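PDB 5ZLI: glutamine synthetase from Helicobacter pylori, which belongs to the glutamine synthetase family (type I beta) and assembles from twelve copies of a chain that pairs a beta-grasp domain with a catalytic domain. Local coordinates for residues V24-R30 and V93-C99; A315-A319 and K420-H424; H424-R428 and E462-E467. All blocks are in the same frame, centred on the assembly; numbering follows the deposited sequence.

Contact 1 of 3, residues V24-R30 and V93-C99; sequences VEFVDFR and VSVVVFC
Extended strands 26-30 and 94-99 run parallel as sheet neighbours, axes 4.6 Å apart at closest and 25° between directions, in the register F26-S94, V27-V95, D28-V96, F29-V97, R30-F98. V27, F29, V95 and V97 project from one face, F26, D28, R30, S94, V96 and F98 from the other. V93 O takes two amides, E25 N (2.9 Å) and F26 N (3.2 Å), and V93 CG1 lies 3.6 Å from V24 CG2. S94 bonds through OG to S90. V95 N donates to F26 O (3.0 Å) and V95 O accepts from D28 N (2.9 Å). This pair belongs to the mixed sheet of the N-terminal beta-grasp domain, 26-32 lying between 38-44 and 94-103. V96 sets CG1 3.5 Å from R30 CD and over one face of the guanidinium; on the face of D28, R30 and V96, R30 NH2 forms salt bridges to D28 OD2 (2.5 Å) and D87, D28 OD1 bonds H40, and M200 of a second subunit packs on D28. V97 N bonds D28 O (3.0 Å), V97 O accepts R30 N (2.8 Å), and V97 CG1 lies 3.5 Å from V27 CG1. F98 sends its ring to W38. C99 SG sits 3.6 Å from F29 CB, oblique to that ring.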
ATOM      1  N   VAL B  24      30.909  23.890  36.638  1.00 53.94           N
ATOM      2  CA  VAL B  24      31.352  23.455  35.317  1.00 47.72           C
ATOM      3  C   VAL B  24      31.936  22.059  35.461  1.00 50.77           C
ATOM      4  O   VAL B  24      32.771  21.786  36.336  1.00 45.50           O
ATOM      5  CB  VAL B  24      32.389  24.426  34.725  1.00 41.89           C
ATOM      6  CG1 VAL B  24      33.166  23.765  33.610  1.00 47.12           C
ATOM      7  CG2 VAL B  24      31.715  25.587  34.131  1.00 37.39           C
ATOM      8  N   GLU B  25      31.507  21.175  34.594  1.00 48.03           N
ATOM      9  CA  GLU B  25      31.958  19.818  34.690  1.00 44.06           C
ATOM     10  C   GLU B  25      32.818  19.406  33.530  1.00 39.62           C
ATOM     11  O   GLU B  25      33.438  18.349  33.613  1.00 39.35           O
ATOM     12  CB  GLU B  25      30.767  18.890  34.838  1.00 46.04           C
ATOM     13  CG  GLU B  25      29.869  19.360  35.943  1.00 51.72           C
ATOM     14  CD  GLU B  25      29.072  18.214  36.507  1.00 67.92           C
ATOM     15  OE1 GLU B  25      28.438  17.531  35.677  1.00 61.22           O
ATOM     16  OE2 GLU B  25      29.105  17.976  37.746  1.00 62.40           O
ATOM     17  N   PHE B  26      32.855  20.193  32.453  1.00 37.44           N
ATOM     18  CA  PHE B  26      33.699  19.889  31.309  1.00 37.11           C
ATOM     19  C   PHE B  26      34.253  21.188  30.757  1.00 40.79           C
ATOM     20  O   PHE B  26      33.550  22.203  30.703  1.00 41.67           O
ATOM     21  CB  PHE B  26      32.921  19.105  30.245  1.00 31.89           C
ATOM     22  CG  PHE B  26      32.535  17.746  30.713  1.00 32.30           C
ATOM     23  CD1 PHE B  26      31.348  17.549  31.410  1.00 41.13           C
ATOM     24  CD2 PHE B  26      33.397  16.680  30.556  1.00 30.31           C
ATOM     25  CE1 PHE B  26      31.018  16.295  31.914  1.00 38.54           C
ATOM     26  CE2 PHE B  26      33.076  15.432  31.042  1.00 34.64           C
ATOM     27  CZ  PHE B  26      31.880  15.236  31.721  1.00 36.26           C
ATOM     28  N   VAL B  27      35.510  21.152  30.327  1.00 33.02           N
ATOM     29  CA  VAL B  27      36.130  22.294  29.678  1.00 36.37           C
ATOM     30  C   VAL B  27      36.370  21.900  28.222  1.00 39.10           C
ATOM     31  O   VAL B  27      37.075  20.920  27.933  1.00 37.95           O
ATOM     32  CB  VAL B  27      37.430  22.718  30.388  1.00 37.52           C
ATOM     33  CG1 VAL B  27      38.051  23.937  29.727  1.00 34.83           C
ATOM     34  CG2 VAL B  27      37.170  23.027  31.840  1.00 46.77           C
ATOM     35  N   ASP B  28      35.811  22.688  27.312  1.00 32.52           N
ATOM     36  CA  ASP B  28      35.753  22.377  25.889  1.00 33.99           C
ATOM     37  C   ASP B  28      36.797  23.265  25.210  1.00 35.40           C
ATOM     38  O   ASP B  28      36.540  24.422  24.873  1.00 37.22           O
ATOM     39  CB  ASP B  28      34.327  22.619  25.345  1.00 34.27           C
ATOM     40  CG  ASP B  28      34.009  21.786  24.100  1.00 37.23           C
ATOM     41  OD1 ASP B  28      34.696  20.757  23.879  1.00 35.87           O
ATOM     42  OD2 ASP B  28      33.054  22.144  23.362  1.00 36.84           O
ATOM     43  N   PHE B  29      37.999  22.725  25.029  1.00 41.00           N
ATOM     44  CA  PHE B  29      39.066  23.494  24.407  1.00 37.22           C
ATOM     45  C   PHE B  29      38.808  23.506  22.919  1.00 32.27           C
ATOM     46  O   PHE B  29      38.813  22.446  22.288  1.00 37.85           O
ATOM     47  CB  PHE B  29      40.430  22.882  24.696  1.00 31.64           C
ATOM     48  CG  PHE B  29      40.733  22.772  26.140  1.00 34.05           C
ATOM     49  CD1 PHE B  29      40.812  23.905  26.912  1.00 41.19           C
ATOM     50  CD2 PHE B  29      40.981  21.555  26.725  1.00 33.35           C
ATOM     51  CE1 PHE B  29      41.095  23.838  28.275  1.00 39.82           C
ATOM     52  CE2 PHE B  29      41.276  21.473  28.081  1.00 38.68           C
ATOM     53  CZ  PHE B  29      41.328  22.617  28.862  1.00 33.36           C
ATOM     54  N   ARG B  30      38.639  24.685  22.342  1.00 30.21           N
ATOM     55  CA  ARG B  30      38.312  24.762  20.932  1.00 30.45           C
ATOM     56  C   ARG B  30      39.394  25.482  20.141  1.00 35.85           C
ATOM     57  O   ARG B  30      40.044  26.412  20.639  1.00 38.41           O
ATOM     58  CB  ARG B  30      36.978  25.410  20.742  1.00 30.27           C
ATOM     59  CG  ARG B  30      35.920  24.552  21.321  1.00 27.37           C
ATOM     60  CD  ARG B  30      34.585  24.861  20.731  1.00 26.77           C
ATOM     61  NE  ARG B  30      33.594  24.049  21.404  1.00 26.80           N
ATOM     62  CZ  ARG B  30      32.299  24.251  21.295  1.00 28.54           C
ATOM     63  NH1 ARG B  30      31.880  25.256  20.543  1.00 26.95           N
ATOM     64  NH2 ARG B  30      31.440  23.466  21.947  1.00 34.28           N
ATOM     65  N   VAL B  93      27.106  21.015  32.199  1.00 36.43           N
ATOM     66  CA  VAL B  93      27.685  22.351  32.056  1.00 44.03           C
ATOM     67  C   VAL B  93      29.121  22.286  31.543  1.00 41.36           C
ATOM     68  O   VAL B  93      29.988  21.620  32.124  1.00 37.27           O
ATOM     69  CB  VAL B  93      27.581  23.123  33.387  1.00 45.00           C
ATOM     70  CG1 VAL B  93      28.432  24.387  33.358  1.00 44.16           C
ATOM     71  CG2 VAL B  93      26.133  23.512  33.674  1.00 46.81           C
ATOM     72  N   SER B  94      29.393  23.051  30.485  1.00 40.38           N
ATOM     73  CA  SER B  94      30.691  23.066  29.835  1.00 41.18           C
ATOM     74  C   SER B  94      31.071  24.503  29.568  1.00 42.23           C
ATOM     75  O   SER B  94      30.222  25.303  29.165  1.00 43.74           O
ATOM     76  CB  SER B  94      30.676  22.328  28.484  1.00 41.13           C
ATOM     77  OG  SER B  94      30.002  21.079  28.554  1.00 50.65           O
ATOM     78  N   VAL B  95      32.341  24.833  29.754  1.00 36.17           N
ATOM     79  CA  VAL B  95      32.824  26.150  29.378  1.00 39.43           C
ATOM     80  C   VAL B  95      33.758  25.979  28.196  1.00 33.22           C
ATOM     81  O   VAL B  95      34.671  25.150  28.224  1.00 31.72           O
ATOM     82  CB  VAL B  95      33.494  26.898  30.545  1.00 35.31           C
ATOM     83  CG1 VAL B  95      34.601  26.074  31.165  1.00 35.42           C
ATOM     84  CG2 VAL B  95      33.990  28.249  30.063  1.00 30.99           C
ATOM     85  N   VAL B  96      33.552  26.754  27.205  1.00 29.29           N
ATOM     86  CA  VAL B  96      34.383  26.679  26.023  1.00 35.31           C
ATOM     87  C   VAL B  96      35.504  27.684  26.188  1.00 42.27           C
ATOM     88  O   VAL B  96      35.304  28.785  26.716  1.00 45.02           O
ATOM     89  CB  VAL B  96      33.559  26.938  24.749  1.00 36.08           C
ATOM     90  CG1 VAL B  96      34.442  26.901  23.520  1.00 30.89           C
ATOM     91  CG2 VAL B  96      32.440  25.908  24.617  1.00 35.52           C
ATOM     92  N   VAL B  97      36.706  27.278  25.801  1.00 36.79           N
ATOM     93  CA  VAL B  97      37.877  28.131  25.900  1.00 37.72           C
ATOM     94  C   VAL B  97      38.676  27.978  24.619  1.00 40.34           C
ATOM     95  O   VAL B  97      38.787  26.873  24.080  1.00 39.75           O
ATOM     96  CB  VAL B  97      38.719  27.804  27.143  1.00 38.28           C
ATOM     97  CG1 VAL B  97      38.817  26.323  27.281  1.00 42.95           C
ATOM     98  CG2 VAL B  97      40.102  28.486  27.054  1.00 41.76           C
ATOM     99  N   PHE B  98      39.122  29.109  24.073  1.00 37.48           N
ATOM    100  CA  PHE B  98      39.898  29.127  22.844  1.00 40.18           C
ATOM    101  C   PHE B  98      41.318  28.608  23.063  1.00 40.94           C
ATOM    102  O   PHE B  98      41.826  28.559  24.182  1.00 38.06           O
ATOM    103  CB  PHE B  98      39.951  30.536  22.250  1.00 37.97           C
ATOM    104  CG  PHE B  98      38.654  31.006  21.649  1.00 39.30           C
ATOM    105  CD1 PHE B  98      38.370  30.742  20.306  1.00 32.63           C
ATOM    106  CD2 PHE B  98      37.731  31.740  22.400  1.00 42.75           C
ATOM    107  CE1 PHE B  98      37.190  31.196  19.721  1.00 31.44           C
ATOM    108  CE2 PHE B  98      36.532  32.194  21.823  1.00 32.71           C
ATOM    109  CZ  PHE B  98      36.270  31.919  20.485  1.00 37.43           C
ATOM    110  N   CYS B  99      41.938  28.172  21.963  1.00 45.90           N
ATOM    111  CA  CYS B  99      43.299  27.661  21.990  1.00 43.44           C
ATOM    112  C   CYS B  99      44.026  27.971  20.684  1.00 39.07           C
ATOM    113  O   CYS B  99      43.412  28.167  19.633  1.00 42.71           O
ATOM    114  CB  CYS B  99      43.312  26.154  22.265  1.00 39.21           C
ATOM    115  SG  CYS B  99      42.566  25.716  23.860  1.00 46.63           S
TER

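Contact 2 of 3, residues A315-A319 and K420-H424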
ATOM      1  N   ALA B 315      43.947  42.239  -4.539  1.00 35.82           N
ATOM      2  CA  ALA B 315      42.613  41.673  -4.408  1.00 35.90           C
ATOM      3  C   ALA B 315      42.513  40.280  -5.023  1.00 42.28           C
ATOM      4  O   ALA B 315      42.121  39.325  -4.347  1.00 43.22           O
ATOM      5  CB  ALA B 315      41.606  42.623  -5.047  1.00 40.89           C
ATOM      6  N   ARG B 316      42.884  40.135  -6.299  1.00 41.99           N
ATOM      7  CA  ARG B 316      42.715  38.842  -6.965  1.00 40.71           C
ATOM      8  C   ARG B 316      43.454  37.724  -6.235  1.00 38.34           C
ATOM      9  O   ARG B 316      42.993  36.582  -6.228  1.00 43.39           O
ATOM     10  CB  ARG B 316      43.118  38.916  -8.444  1.00 42.32           C
ATOM     11  CG  ARG B 316      42.306  39.939  -9.185  1.00 35.41           C
ATOM     12  CD  ARG B 316      41.790  39.433 -10.511  1.00 43.15           C
ATOM     13  NE  ARG B 316      42.622  38.448 -11.199  1.00 50.08           N
ATOM     14  CZ  ARG B 316      42.159  37.645 -12.163  1.00 43.89           C
ATOM     15  NH1 ARG B 316      40.890  37.722 -12.543  1.00 45.88           N
ATOM     16  NH2 ARG B 316      42.954  36.774 -12.757  1.00 40.83           N
ATOM     17  N   GLY B 317      44.620  38.011  -5.653  1.00 39.15           N
ATOM     18  CA  GLY B 317      45.283  36.998  -4.848  1.00 39.21           C
ATOM     19  C   GLY B 317      44.693  36.843  -3.464  1.00 36.01           C
ATOM     20  O   GLY B 317      44.682  35.735  -2.918  1.00 29.52           O
ATOM     21  N   LEU B 318      44.207  37.948  -2.878  1.00 32.19           N
ATOM     22  CA  LEU B 318      43.516  37.897  -1.591  1.00 33.00           C
ATOM     23  C   LEU B 318      42.259  37.033  -1.631  1.00 35.11           C
ATOM     24  O   LEU B 318      41.850  36.483  -0.596  1.00 34.99           O
ATOM     25  CB  LEU B 318      43.179  39.313  -1.124  1.00 32.46           C
ATOM     26  CG  LEU B 318      42.761  39.506   0.350  1.00 27.61           C
ATOM     27  CD1 LEU B 318      43.818  39.027   1.242  1.00 32.11           C
ATOM     28  CD2 LEU B 318      42.496  40.974   0.687  1.00 29.96           C
ATOM     29  N   ALA B 319      41.642  36.879  -2.807  1.00 34.88           N
ATOM     30  CA  ALA B 319      40.427  36.077  -2.896  1.00 33.06           C
ATOM     31  C   ALA B 319      40.652  34.661  -2.394  1.00 31.21           C
ATOM     32  O   ALA B 319      39.734  34.056  -1.854  1.00 33.53           O
ATOM     33  CB  ALA B 319      39.925  36.041  -4.337  1.00 32.95           C
ATOM     34  N   LYS B 420      39.550  45.961 -13.553  1.00 43.05           N
ATOM     35  CA  LYS B 420      40.078  44.740 -12.939  1.00 49.20           C
ATOM     36  C   LYS B 420      38.983  44.018 -12.163  1.00 47.87           C
ATOM     37  O   LYS B 420      38.553  44.467 -11.096  1.00 46.03           O
ATOM     38  CB  LYS B 420      41.283  45.036 -12.045  1.00 38.89           C
ATOM     39  CG  LYS B 420      42.603  45.080 -12.821  1.00 41.46           C
ATOM     40  CD  LYS B 420      42.859  43.756 -13.606  1.00 56.02           C
ATOM     41  CE  LYS B 420      42.926  43.916 -15.132  1.00 43.57           C
ATOM     42  NZ  LYS B 420      42.319  42.764 -15.878  1.00 36.07           N
ATOM     43  N   GLN B 421      38.552  42.886 -12.699  1.00 46.90           N
ATOM     44  CA  GLN B 421      37.444  42.118 -12.159  1.00 51.35           C
ATOM     45  C   GLN B 421      37.961  41.050 -11.195  1.00 53.27           C
ATOM     46  O   GLN B 421      39.150  40.736 -11.156  1.00 52.25           O
ATOM     47  CB  GLN B 421      36.652  41.479 -13.312  1.00 48.18           C
ATOM     48  CG  GLN B 421      37.482  40.397 -14.063  1.00 50.96           C
ATOM     49  CD  GLN B 421      36.810  39.769 -15.300  1.00 47.72           C
ATOM     50  OE1 GLN B 421      35.621  39.953 -15.561  1.00 41.66           O
ATOM     51  NE2 GLN B 421      37.600  39.033 -16.070  1.00 45.97           N
ATOM     52  N   MET B 422      37.043  40.492 -10.405  1.00 47.05           N
ATOM     53  CA  MET B 422      37.366  39.400  -9.494  1.00 43.21           C
ATOM     54  C   MET B 422      37.740  38.126 -10.278  1.00 44.64           C
ATOM     55  O   MET B 422      37.326  37.936 -11.431  1.00 40.33           O
ATOM     56  CB  MET B 422      36.170  39.129  -8.580  1.00 45.31           C
ATOM     57  CG  MET B 422      36.004  39.992  -7.302  1.00 39.97           C
ATOM     58  SD  MET B 422      36.913  39.421  -5.842  1.00 51.54           S
ATOM     59  CE  MET B 422      38.588  39.900  -6.219  1.00 46.38           C
ATOM     60  N   PRO B 423      38.585  37.270  -9.710  1.00 43.16           N
ATOM     61  CA  PRO B 423      38.866  35.986 -10.363  1.00 37.71           C
ATOM     62  C   PRO B 423      37.649  35.077 -10.370  1.00 38.21           C
ATOM     63  O   PRO B 423      36.802  35.102  -9.471  1.00 36.15           O
ATOM     64  CB  PRO B 423      40.002  35.394  -9.527  1.00 34.89           C
ATOM     65  CG  PRO B 423      39.972  36.137  -8.254  1.00 39.06           C
ATOM     66  CD  PRO B 423      39.394  37.473  -8.500  1.00 38.85           C
ATOM     67  N   HIS B 424      37.552  34.283 -11.424  1.00 38.28           N
ATOM     68  CA  HIS B 424      36.342  33.501 -11.605  1.00 39.35           C
ATOM     69  C   HIS B 424      36.375  32.161 -10.900  1.00 37.92           C
ATOM     70  O   HIS B 424      35.319  31.623 -10.564  1.00 42.04           O
ATOM     71  CB  HIS B 424      36.107  33.236 -13.078  1.00 38.21           C
ATOM     72  CG  HIS B 424      35.696  34.434 -13.850  1.00 39.23           C
ATOM     73  ND1 HIS B 424      36.543  35.065 -14.735  1.00 50.21           N
ATOM     74  CD2 HIS B 424      34.497  35.044 -13.968  1.00 41.25           C
ATOM     75  CE1 HIS B 424      35.898  36.061 -15.316  1.00 53.92           C
ATOM     76  NE2 HIS B 424      34.652  36.064 -14.875  1.00 51.87           N
TER
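Helix 315-319 meets an extended loop without a hydrogen bond, so the fit rests on shape. The small side chains of A315 and A319, one turn apart, point at the loop and form the low bottom of a hollow. P423 is the bump set into it: its CG rests 3.9 Å from A319 CB. M422 starts off in the other direction, its CA-to-CB bond leading away, but chi1 and chi2 both near m and chi3 near p fold the thioether back until CE lies 4.2 Å from A315 CB and 4.5 Å from A319 CB. R316 forms the wall of this hollow. Its aliphatic part runs along the loop, with CD 3.0 Å from Q421 O and 3.7 Å from P423 CD, and its guanidinium reaches on so that P423 CB lies over one face and NH1 is 3.4 Å from P423 CA. The proline thus sits between the arginine and A319. The charge is answered farther on, by a salt bridge to E432. Within the catalytic domain, backbone bonds tie K420 to L342 of strand 341-346 and M422 to S340 just before it; L342 touches A315, R316 and M422, while S429 of helix 426-434 touches A319 and P423.

Contact 3 of 3, residues H424-R428 and E462-E467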
ATOM      1  N   HIS B 424      37.552  34.283 -11.424  1.00 38.28           N
ATOM      2  CA  HIS B 424      36.342  33.501 -11.605  1.00 39.35           C
ATOM      3  C   HIS B 424      36.375  32.161 -10.900  1.00 37.92           C
ATOM      4  O   HIS B 424      35.319  31.623 -10.564  1.00 42.04           O
ATOM      5  CB  HIS B 424      36.107  33.236 -13.078  1.00 38.21           C
ATOM      6  CG  HIS B 424      35.696  34.434 -13.850  1.00 39.23           C
ATOM      7  ND1 HIS B 424      36.543  35.065 -14.735  1.00 50.21           N
ATOM      8  CD2 HIS B 424      34.497  35.044 -13.968  1.00 41.25           C
ATOM      9  CE1 HIS B 424      35.898  36.061 -15.316  1.00 53.92           C
ATOM     10  NE2 HIS B 424      34.652  36.064 -14.875  1.00 51.87           N
ATOM     11  N   THR B 425      37.542  31.600 -10.682  1.00 27.22           N
ATOM     12  CA  THR B 425      37.638  30.337 -10.000  1.00 29.16           C
ATOM     13  C   THR B 425      38.657  30.468  -8.884  1.00 31.01           C
ATOM     14  O   THR B 425      39.521  31.353  -8.911  1.00 29.41           O
ATOM     15  CB  THR B 425      38.024  29.219 -10.994  1.00 31.74           C
ATOM     16  OG1 THR B 425      39.197  29.600 -11.730  1.00 31.08           O
ATOM     17  CG2 THR B 425      36.915  28.926 -11.949  1.00 31.06           C
ATOM     18  N   LEU B 426      38.553  29.550  -7.920  1.00 24.91           N
ATOM     19  CA  LEU B 426      39.560  29.435  -6.871  1.00 27.89           C
ATOM     20  C   LEU B 426      40.927  29.053  -7.432  1.00 34.30           C
ATOM     21  O   LEU B 426      41.965  29.420  -6.855  1.00 34.41           O
ATOM     22  CB  LEU B 426      39.115  28.403  -5.846  1.00 30.69           C
ATOM     23  CG  LEU B 426      40.090  28.077  -4.731  1.00 23.84           C
ATOM     24  CD1 LEU B 426      40.454  29.324  -3.982  1.00 29.43           C
ATOM     25  CD2 LEU B 426      39.411  27.038  -3.853  1.00 27.35           C
ATOM     26  N   ARG B 427      40.956  28.299  -8.536  1.00 29.96           N
ATOM     27  CA  ARG B 427      42.235  27.927  -9.123  1.00 31.68           C
ATOM     28  C   ARG B 427      42.983  29.170  -9.587  1.00 39.47           C
ATOM     29  O   ARG B 427      44.182  29.320  -9.317  1.00 44.42           O
ATOM     30  CB  ARG B 427      42.029  26.968 -10.295  1.00 34.97           C
ATOM     31  CG  ARG B 427      43.260  26.837 -11.196  1.00 38.98           C
ATOM     32  CD  ARG B 427      43.011  25.838 -12.275  1.00 37.09           C
ATOM     33  NE  ARG B 427      43.224  24.493 -11.791  1.00 45.04           N
ATOM     34  CZ  ARG B 427      44.376  23.863 -11.896  1.00 52.13           C
ATOM     35  NH1 ARG B 427      45.396  24.477 -12.469  1.00 57.80           N
ATOM     36  NH2 ARG B 427      44.502  22.632 -11.435  1.00 49.46           N
ATOM     37  N   ARG B 428      42.290  30.091 -10.277  1.00 33.18           N
ATOM     38  CA  ARG B 428      42.988  31.290 -10.705  1.00 34.10           C
ATOM     39  C   ARG B 428      43.354  32.142  -9.493  1.00 38.23           C
ATOM     40  O   ARG B 428      44.460  32.684  -9.452  1.00 31.67           O
ATOM     41  CB  ARG B 428      42.157  32.052 -11.750  1.00 30.73           C
ATOM     42  CG  ARG B 428      43.011  32.605 -12.922  1.00 31.13           C
ATOM     43  CD  ARG B 428      42.170  33.161 -14.063  1.00 41.99           C
ATOM     44  NE  ARG B 428      41.187  34.161 -13.629  1.00 47.49           N
ATOM     45  CZ  ARG B 428      40.248  34.666 -14.423  1.00 40.77           C
ATOM     46  NH1 ARG B 428      39.387  35.574 -13.979  1.00 24.53           N
ATOM     47  NH2 ARG B 428      40.179  34.238 -15.673  1.00 44.69           N
ATOM     48  N   GLU B 462      39.229  21.198  -2.614  1.00 33.14           N
ATOM     49  CA  GLU B 462      38.180  21.898  -3.357  1.00 30.82           C
ATOM     50  C   GLU B 462      38.339  21.877  -4.870  1.00 31.05           C
ATOM     51  O   GLU B 462      37.355  21.690  -5.579  1.00 33.08           O
ATOM     52  CB  GLU B 462      38.059  23.349  -2.888  1.00 30.27           C
ATOM     53  CG  GLU B 462      37.212  23.551  -1.626  1.00 38.88           C
ATOM     54  CD  GLU B 462      38.015  23.806  -0.365  1.00 48.44           C
ATOM     55  OE1 GLU B 462      37.388  23.963   0.707  1.00 57.48           O
ATOM     56  OE2 GLU B 462      39.264  23.858  -0.433  1.00 50.91           O
ATOM     57  N   VAL B 463      39.528  22.127  -5.401  1.00 31.87           N
ATOM     58  CA  VAL B 463      39.666  22.322  -6.835  1.00 31.50           C
ATOM     59  C   VAL B 463      39.659  20.986  -7.570  1.00 40.04           C
ATOM     60  O   VAL B 463      38.775  20.715  -8.396  1.00 38.02           O
ATOM     61  CB  VAL B 463      40.929  23.137  -7.150  1.00 27.69           C
ATOM     62  CG1 VAL B 463      41.027  23.310  -8.642  1.00 33.74           C
ATOM     63  CG2 VAL B 463      40.869  24.510  -6.470  1.00 24.30           C
ATOM     64  N   PHE B 464      40.639  20.130  -7.270  1.00 42.29           N
ATOM     65  CA  PHE B 464      40.728  18.825  -7.920  1.00 37.46           C
ATOM     66  C   PHE B 464      39.440  18.010  -7.826  1.00 34.72           C
ATOM     67  O   PHE B 464      39.160  17.249  -8.768  1.00 32.86           O
ATOM     68  CB  PHE B 464      41.906  18.015  -7.344  1.00 37.29           C
ATOM     69  CG  PHE B 464      43.268  18.618  -7.589  1.00 40.68           C
ATOM     70  CD1 PHE B 464      43.655  19.014  -8.864  1.00 48.63           C
ATOM     71  CD2 PHE B 464      44.182  18.739  -6.558  1.00 40.09           C
ATOM     72  CE1 PHE B 464      44.924  19.551  -9.096  1.00 46.65           C
ATOM     73  CE2 PHE B 464      45.435  19.278  -6.781  1.00 41.65           C
ATOM     74  CZ  PHE B 464      45.806  19.683  -8.053  1.00 41.65           C
ATOM     75  N   PRO B 465      38.685  18.036  -6.728  1.00 31.38           N
ATOM     76  CA  PRO B 465      37.368  17.370  -6.743  1.00 33.65           C
ATOM     77  C   PRO B 465      36.293  18.070  -7.578  1.00 31.62           C
ATOM     78  O   PRO B 465      35.433  17.395  -8.153  1.00 39.48           O
ATOM     79  CB  PRO B 465      37.006  17.300  -5.257  1.00 33.20           C
ATOM     80  CG  PRO B 465      38.317  17.312  -4.552  1.00 32.14           C
ATOM     81  CD  PRO B 465      39.145  18.280  -5.352  1.00 33.81           C
ATOM     82  N   TRP B 466      36.234  19.393  -7.575  1.00 22.96           N
ATOM     83  CA  TRP B 466      35.254  20.089  -8.407  1.00 29.04           C
ATOM     84  C   TRP B 466      35.607  20.031  -9.894  1.00 33.36           C
ATOM     85  O   TRP B 466      34.704  20.068 -10.746  1.00 29.80           O
ATOM     86  CB  TRP B 466      35.122  21.539  -7.944  1.00 35.48           C
ATOM     87  CG  TRP B 466      34.184  22.379  -8.748  1.00 31.10           C
ATOM     88  CD1 TRP B 466      32.824  22.224  -8.885  1.00 33.77           C
ATOM     89  CD2 TRP B 466      34.537  23.508  -9.537  1.00 29.96           C
ATOM     90  NE1 TRP B 466      32.308  23.206  -9.703  1.00 30.97           N
ATOM     91  CE2 TRP B 466      33.347  24.004 -10.120  1.00 34.02           C
ATOM     92  CE3 TRP B 466      35.740  24.154  -9.803  1.00 27.08           C
ATOM     93  CZ2 TRP B 466      33.341  25.118 -10.950  1.00 29.68           C
ATOM     94  CZ3 TRP B 466      35.732  25.244 -10.625  1.00 30.29           C
ATOM     95  CH2 TRP B 466      34.539  25.725 -11.184  1.00 34.77           C
ATOM     96  N   GLU B 467      36.909  20.035 -10.228  1.00 33.54           N
ATOM     97  CA  GLU B 467      37.350  19.918 -11.618  1.00 35.70           C
ATOM     98  C   GLU B 467      37.196  18.505 -12.178  1.00 35.97           C
ATOM     99  O   GLU B 467      37.237  18.328 -13.401  1.00 32.79           O
ATOM    100  CB  GLU B 467      38.822  20.345 -11.759  1.00 35.33           C
ATOM    101  CG  GLU B 467      39.090  21.801 -12.218  1.00 37.35           C
ATOM    102  CD  GLU B 467      40.592  22.204 -12.154  1.00 43.75           C
ATOM    103  OE1 GLU B 467      40.928  23.333 -12.601  1.00 44.90           O
ATOM    104  OE2 GLU B 467      41.438  21.402 -11.673  1.00 37.10           O
TER
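R427 stretches along V463 toward E467, its NE 4.0 Å from V463 CG1 and its NH2 3.9 Å from F464 CE1, which meets the guanidinium at the edge. There it makes a salt bridge with E467: NE to OE1 is 2.7 Å, and NH2 to OE2 is 3.3 Å. As hydrogen bonds both are weak, the shorter one strongly bent, so the pair probably rests more on charge than on hydrogen-bond geometry. On the other side of V463, L426 CD2 packs 3.9 Å from V463 CG2 and 4.0 Å from E462 CB. T425 completes the seam, with CG2 4.1 Å from W466 CH2 at the edge of the indole. The same threonine stands at the N-cap of helix 426-434, where OG1 accepts a weak bond from R428 N at 3.5 Å. The start of this helix thus packs against the last turns of helix 448-466, which is kinked at P465. A third subunit comes in at this joint: W466 stacks on its own counterpart there, and R428 forms a salt bridge with E431 of that chain, so the contact lies at a subunit interface of the dodecamer. Within the chain, helix 326-331 packs alongside, T326 against both L426 and W466.

How the contacts relate
From the N terminus, contact 1 comes first: it closes a loop of 62 residues, rich in strand and without helix, inside the beta-grasp domain. Only well after it closes does contact 2 open, joining helix 315-322 to the loop before helix 426-434 across 100 residues. Contact 3 starts on that same loop, sharing H424, and closes a short, mainly helical excursion at 462-467. The three are in series, with none crossing. Contacts 2 and 3 have centres about 14 Å apart and touch, R316 NH1 and R428 NH1 lying 3.0 Å apart as like charges; together they hold helices 315-322, 426-434 and 448-466. Contact 1 is remote, its centre about 39 and 37 Å from theirs.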